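Local structure of transglutaminase-like domain-containing protein (Streptococcus suis, 4XZ7) at residues B[17-20]-B[21-25]; B[96-99]-B[100-104]. The protein is a transglutaminase with antiphagocytic properties, here an N-terminal piece that contains the transglutaminase-like core and probably transfers the acyl group of glutamine side chains to amines. All blocks are in the same frame, centred on the assembly; numbering follows the deposited sequence.

Contact 1 of 2, residues B[17-20]-B[21-25]; sequences LNWE and AFSKK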
loop_
_atom_site.group_PDB
_atom_site.type_symbol
_atom_site.label_atom_id
_atom_site.label_comp_id
_atom_site.label_asym_id
_atom_site.label_seq_id
_atom_site.Cartn_x
_atom_site.Cartn_y
_atom_site.Cartn_z
ATOM N N LEU B 17 -8.364 29.095 -15.656
ATOM C CA LEU B 17 -9.401 28.500 -16.507
ATOM C C LEU B 17 -9.223 26.998 -16.622
ATOM O O LEU B 17 -8.158 26.476 -16.329
ATOM C CB LEU B 17 -9.378 29.119 -17.904
ATOM C CG LEU B 17 -9.344 30.635 -18.074
ATOM C CD1 LEU B 17 -9.349 30.966 -19.551
ATOM C CD2 LEU B 17 -10.531 31.278 -17.397
ATOM N N ASN B 18 -10.260 26.288 -17.054
ATOM C CA ASN B 18 -10.092 24.863 -17.316
ATOM C C ASN B 18 -9.830 24.655 -18.789
ATOM O O ASN B 18 -9.826 25.618 -19.560
ATOM C CB ASN B 18 -11.311 24.052 -16.872
ATOM C CG ASN B 18 -12.603 24.523 -17.514
ATOM O OD1 ASN B 18 -12.603 25.264 -18.502
ATOM N ND2 ASN B 18 -13.723 24.084 -16.949
ATOM N N TRP B 19 -9.633 23.403 -19.184
ATOM C CA TRP B 19 -9.229 23.121 -20.550
ATOM C C TRP B 19 -10.206 23.656 -21.590
ATOM O O TRP B 19 -9.787 24.114 -22.639
ATOM C CB TRP B 19 -9.028 21.626 -20.780
ATOM C CG TRP B 19 -8.840 21.373 -22.236
ATOM C CD1 TRP B 19 -9.670 20.679 -23.062
ATOM C CD2 TRP B 19 -7.782 21.885 -23.064
ATOM N NE1 TRP B 19 -9.180 20.697 -24.348
ATOM C CE2 TRP B 19 -8.023 21.433 -24.375
ATOM C CE3 TRP B 19 -6.644 22.664 -22.815
ATOM C CZ2 TRP B 19 -7.170 21.735 -25.440
ATOM C CZ3 TRP B 19 -5.801 22.968 -23.869
ATOM C CH2 TRP B 19 -6.067 22.502 -25.168
ATOM N N GLU B 20 -11.502 23.611 -21.306
ATOM C CA GLU B 20 -12.509 24.039 -22.281
ATOM C C GLU B 20 -12.370 25.530 -22.634
ATOM O O GLU B 20 -12.176 25.922 -23.815
ATOM C CB GLU B 20 -13.906 23.729 -21.721
ATOM C CG GLU B 20 -15.083 24.045 -22.620
ATOM C CD GLU B 20 -16.419 23.677 -21.970
ATOM O OE1 GLU B 20 -17.477 24.098 -22.492
ATOM O OE2 GLU B 20 -16.411 22.971 -20.935
ATOM N N ALA B 21 -12.450 26.359 -21.596
ATOM C CA ALA B 21 -12.294 27.805 -21.732
ATOM C C ALA B 21 -10.911 28.181 -22.290
ATOM O O ALA B 21 -10.785 28.986 -23.248
ATOM C CB ALA B 21 -12.527 28.479 -20.380
ATOM N N PHE B 22 -9.879 27.586 -21.702
ATOM C CA PHE B 22 -8.514 27.881 -22.130
ATOM C C PHE B 22 -8.332 27.564 -23.608
ATOM O O PHE B 22 -7.793 28.376 -24.357
ATOM C CB PHE B 22 -7.483 27.101 -21.316
ATOM C CG PHE B 22 -6.070 27.539 -21.574
ATOM C CD1 PHE B 22 -5.573 28.696 -20.984
ATOM C CD2 PHE B 22 -5.239 26.808 -22.416
ATOM C CE1 PHE B 22 -4.261 29.108 -21.211
ATOM C CE2 PHE B 22 -3.919 27.219 -22.651
ATOM C CZ PHE B 22 -3.439 28.373 -22.046
ATOM N N SER B 23 -8.797 26.384 -24.010
ATOM C CA SER B 23 -8.756 25.941 -25.400
ATOM C C SER B 23 -9.396 26.972 -26.313
ATOM O O SER B 23 -8.829 27.295 -27.367
ATOM C CB SER B 23 -9.461 24.593 -25.568
ATOM O OG SER B 23 -9.114 23.979 -26.798
ATOM N N LYS B 24 -10.557 27.501 -25.912
ATOM C CA LYS B 24 -11.160 28.598 -26.685
ATOM C C LYS B 24 -10.177 29.755 -26.896
ATOM O O LYS B 24 -9.956 30.233 -28.036
ATOM C CB LYS B 24 -12.423 29.141 -26.005
ATOM C CG LYS B 24 -13.567 28.147 -25.883
ATOM C CD LYS B 24 -14.914 28.868 -25.871
ATOM C CE LYS B 24 -15.979 28.060 -25.147
ATOM N NZ LYS B 24 -15.696 28.001 -23.686
ATOM N N LYS B 25 -9.590 30.217 -25.796
ATOM C CA LYS B 25 -8.655 31.340 -25.896
ATOM C C LYS B 25 -7.423 30.985 -26.753
ATOM O O LYS B 25 -6.856 31.829 -27.459
ATOM C CB LYS B 25 -8.223 31.795 -24.503
ATOM C CG LYS B 25 -9.354 32.352 -23.641
ATOM C CD LYS B 25 -8.976 33.710 -23.092
ATOM C CE LYS B 25 -10.014 34.228 -22.116
ATOM N NZ LYS B 25 -9.514 35.426 -21.384
#

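Contact 2 of 2, residues B[96-99]-B[100-104]; sequences EDYH and NQMRE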
loop_
_atom_site.group_PDB
_atom_site.type_symbol
_atom_site.label_atom_id
_atom_site.label_comp_id
_atom_site.label_asym_id
_atom_site.label_seq_id
_atom_site.Cartn_x
_atom_site.Cartn_y
_atom_site.Cartn_z
ATOM N N GLU B 96 -1.927 40.429 2.336
ATOM C CA GLU B 96 -2.848 40.195 3.434
ATOM C C GLU B 96 -3.498 38.827 3.302
ATOM O O GLU B 96 -3.589 38.077 4.274
ATOM C CB GLU B 96 -3.921 41.287 3.486
ATOM C CG GLU B 96 -5.150 40.872 4.279
ATOM C CD GLU B 96 -6.290 41.880 4.206
ATOM O OE1 GLU B 96 -6.093 42.987 3.654
ATOM O OE2 GLU B 96 -7.389 41.559 4.706
ATOM N N ASP B 97 -3.943 38.515 2.087
ATOM C CA ASP B 97 -4.538 37.222 1.772
ATOM C C ASP B 97 -3.545 36.090 2.052
ATOM O O ASP B 97 -3.891 35.063 2.651
ATOM C CB ASP B 97 -4.987 37.204 0.306
ATOM C CG ASP B 97 -5.676 35.908 -0.092
ATOM O OD1 ASP B 97 -6.411 35.329 0.743
ATOM O OD2 ASP B 97 -5.491 35.474 -1.254
ATOM N N TYR B 98 -2.305 36.277 1.618
ATOM C CA TYR B 98 -1.292 35.247 1.801
ATOM C C TYR B 98 -1.104 34.963 3.283
ATOM O O TYR B 98 -1.049 33.805 3.705
ATOM C CB TYR B 98 0.035 35.668 1.168
ATOM C CG TYR B 98 1.202 34.797 1.571
ATOM C CD1 TYR B 98 1.388 33.547 1.004
ATOM C CD2 TYR B 98 2.129 35.235 2.514
ATOM C CE1 TYR B 98 2.466 32.752 1.368
ATOM C CE2 TYR B 98 3.195 34.452 2.887
ATOM C CZ TYR B 98 3.360 33.212 2.314
ATOM O OH TYR B 98 4.424 32.431 2.691
ATOM N N HIS B 99 -1.046 36.024 4.080
ATOM C CA HIS B 99 -0.769 35.838 5.498
ATOM C C HIS B 99 -1.983 35.258 6.214
ATOM O O HIS B 99 -1.837 34.454 7.133
ATOM C CB HIS B 99 -0.287 37.147 6.123
ATOM C CG HIS B 99 1.068 37.559 5.633
ATOM N ND1 HIS B 99 1.255 38.558 4.700
ATOM C CD2 HIS B 99 2.301 37.064 5.904
ATOM C CE1 HIS B 99 2.545 38.680 4.439
ATOM N NE2 HIS B 99 3.201 37.784 5.155
ATOM N N ASN B 100 -3.179 35.608 5.767
ATOM C CA ASN B 100 -4.353 34.899 6.246
ATOM C C ASN B 100 -4.197 33.402 6.010
ATOM O O ASN B 100 -4.474 32.584 6.886
ATOM C CB ASN B 100 -5.616 35.403 5.555
ATOM C CG ASN B 100 -5.943 36.833 5.913
ATOM O OD1 ASN B 100 -5.572 37.319 6.984
ATOM N ND2 ASN B 100 -6.647 37.519 5.016
ATOM N N GLN B 101 -3.728 33.056 4.822
ATOM C CA GLN B 101 -3.668 31.671 4.388
ATOM C C GLN B 101 -2.631 30.827 5.157
ATOM O O GLN B 101 -2.818 29.627 5.353
ATOM C CB GLN B 101 -3.371 31.639 2.892
ATOM C CG GLN B 101 -4.001 30.494 2.165
ATOM C CD GLN B 101 -5.367 30.835 1.650
ATOM O OE1 GLN B 101 -6.165 29.953 1.359
ATOM N NE2 GLN B 101 -5.646 32.125 1.520
ATOM N N MET B 102 -1.543 31.462 5.581
ATOM C CA MET B 102 -0.451 30.779 6.272
ATOM C C MET B 102 -0.505 30.922 7.804
ATOM O O MET B 102 0.446 30.543 8.502
ATOM C CB MET B 102 0.905 31.308 5.765
ATOM C CG MET B 102 1.120 31.180 4.267
ATOM S SD MET B 102 0.827 29.502 3.690
ATOM C CE MET B 102 2.026 28.617 4.676
ATOM N N ARG B 103 -1.599 31.466 8.332
ATOM C CA ARG B 103 -1.684 31.721 9.774
ATOM C C ARG B 103 -1.617 30.436 10.600
ATOM O O ARG B 103 -0.985 30.372 11.653
ATOM C CB ARG B 103 -2.975 32.475 10.113
ATOM C CG ARG B 103 -2.939 33.135 11.479
ATOM C CD ARG B 103 -4.214 33.918 11.765
ATOM N NE ARG B 103 -4.661 34.692 10.609
ATOM C CZ ARG B 103 -4.091 35.820 10.188
ATOM N NH1 ARG B 103 -4.579 36.449 9.127
ATOM N NH2 ARG B 103 -3.033 36.318 10.816
ATOM N N GLU B 104 -2.284 29.412 10.099
ATOM C CA GLU B 104 -2.381 28.145 10.791
ATOM C C GLU B 104 -1.946 27.082 9.801
ATOM O O GLU B 104 -2.265 27.178 8.620
ATOM C CB GLU B 104 -3.819 27.919 11.294
ATOM C CG GLU B 104 -4.184 26.494 11.724
ATOM C CD GLU B 104 -5.547 26.419 12.436
ATOM O OE1 GLU B 104 -6.258 25.390 12.299
ATOM O OE2 GLU B 104 -5.903 27.391 13.144
HETATM O O HOH W 1 -8.246 35.586 2.809
#

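Contact 1 of 2, residues B[17-20]-B[21-25]
S23 sets its CB over one face of the W19 indole, 3.8 Å from the centroid of the six-membered ring and 18° off its normal, a CH-pi contact of neighbours four residues apart on a helix. Turned back toward the indole, with OG anti to the backbone N, the serine also brings OG within 3.3 Å of W19 CZ2. The far rim of the indole, at CZ3, meets the edge of the F22 ring, the two side chains crossing at about a right angle. Before the helix begins, L17 fills the angle between A21 and F22: its CB lies 4.1 Å from A21 CB, while CD1 lies over the start of the helix, 4.0 Å from F22 N, and touches K25 CE at 4.2 Å. Next to it N18 is the N-cap, OD1 accepting from A21 N at 3.3 Å with an N-H...O angle of 169°. With chi1 at 57° its CG sits between the backbone N and the carbonyl carbon, which brings OD1 to A21 N. F65 of strand 63-68 stacks on F22 and also meets W19. The chemistry is thus divided: N18 satisfies a first-turn amide, and the rings supply an apolar side for packing on the sheet.

Contact 2 of 2, residues B[96-99]-B[100-104]
Y98 and M102 meet through two different first torsions: the tyrosine has CG anti to its own nitrogen (chi1 167°), whereas M102 has CG anti to the carbonyl carbon and bends again at chi2 and chi3. The result puts M102 CG over one face of the phenol ring, 3.8 Å from its centroid and offset toward the rim, with the nearest approach at Y98 CE1, 3.6 Å away. SD follows obliquely at 5.0 Å from the same centroid, so the pair is a Met-aromatic contact in which the methylene touches more closely than the sulfur.

On the neighbouring face of the helix, D97 and Q101 run side by side with carboxylate and amide planes nearly perpendicular, D97 OD1 standing 3.4 Å from Q101 NE2. The amide's other end, Q101 OE1, is hydrogen-bonded to R106 NH2. The same D97 OD1 accepts from a water at 2.8 Å, and that water in turn takes a weak bond from N100 ND2, linking the acid to the next amide. The other oxygen, OD2, is bonded to the backbone N of H93. N100 folds its amide back against the preceding turn, CG 3.1 Å from E96 O.

Along the backbone, N100 N to E96 O is the straighter bond at 164°, but M102 N to Y98 O has fallen to 137°, and M102 N adds a weak bond to H99 O. This forking at M102 N accompanies the departure of M102 from helical torsions. Helix 95-101 ends here against the sheet: Y98 OH bonds H161 and its ring packs on I122 of strand 121-124, M102 touches H161 and L163 of strand 157-167, and E104 packs on F376 of the second subunit.

Both contacts are local and largely at the surface, with a single buried aromatic residue: F22 in contact 1, Y98 in contact 2. Contact 1 spans a strand end, an N-cap and the first turns of helix 19-29, beside the sheet that includes strand 63-68; contact 2 lies on helix 95-101, beside the sheet that includes strands 121-124 and 157-167. Their centres are about 30 Å apart and their nearest atoms about 16 Å, without touching. At the helix start of contact 1 a side-chain oxygen takes up an early amide; contact 2 lies at a helix end, where the bond of M102 N is bent and shared. A CH-pi contact occurs in each, from a serine and a methionine respectively, and only contact 2 meets the second subunit.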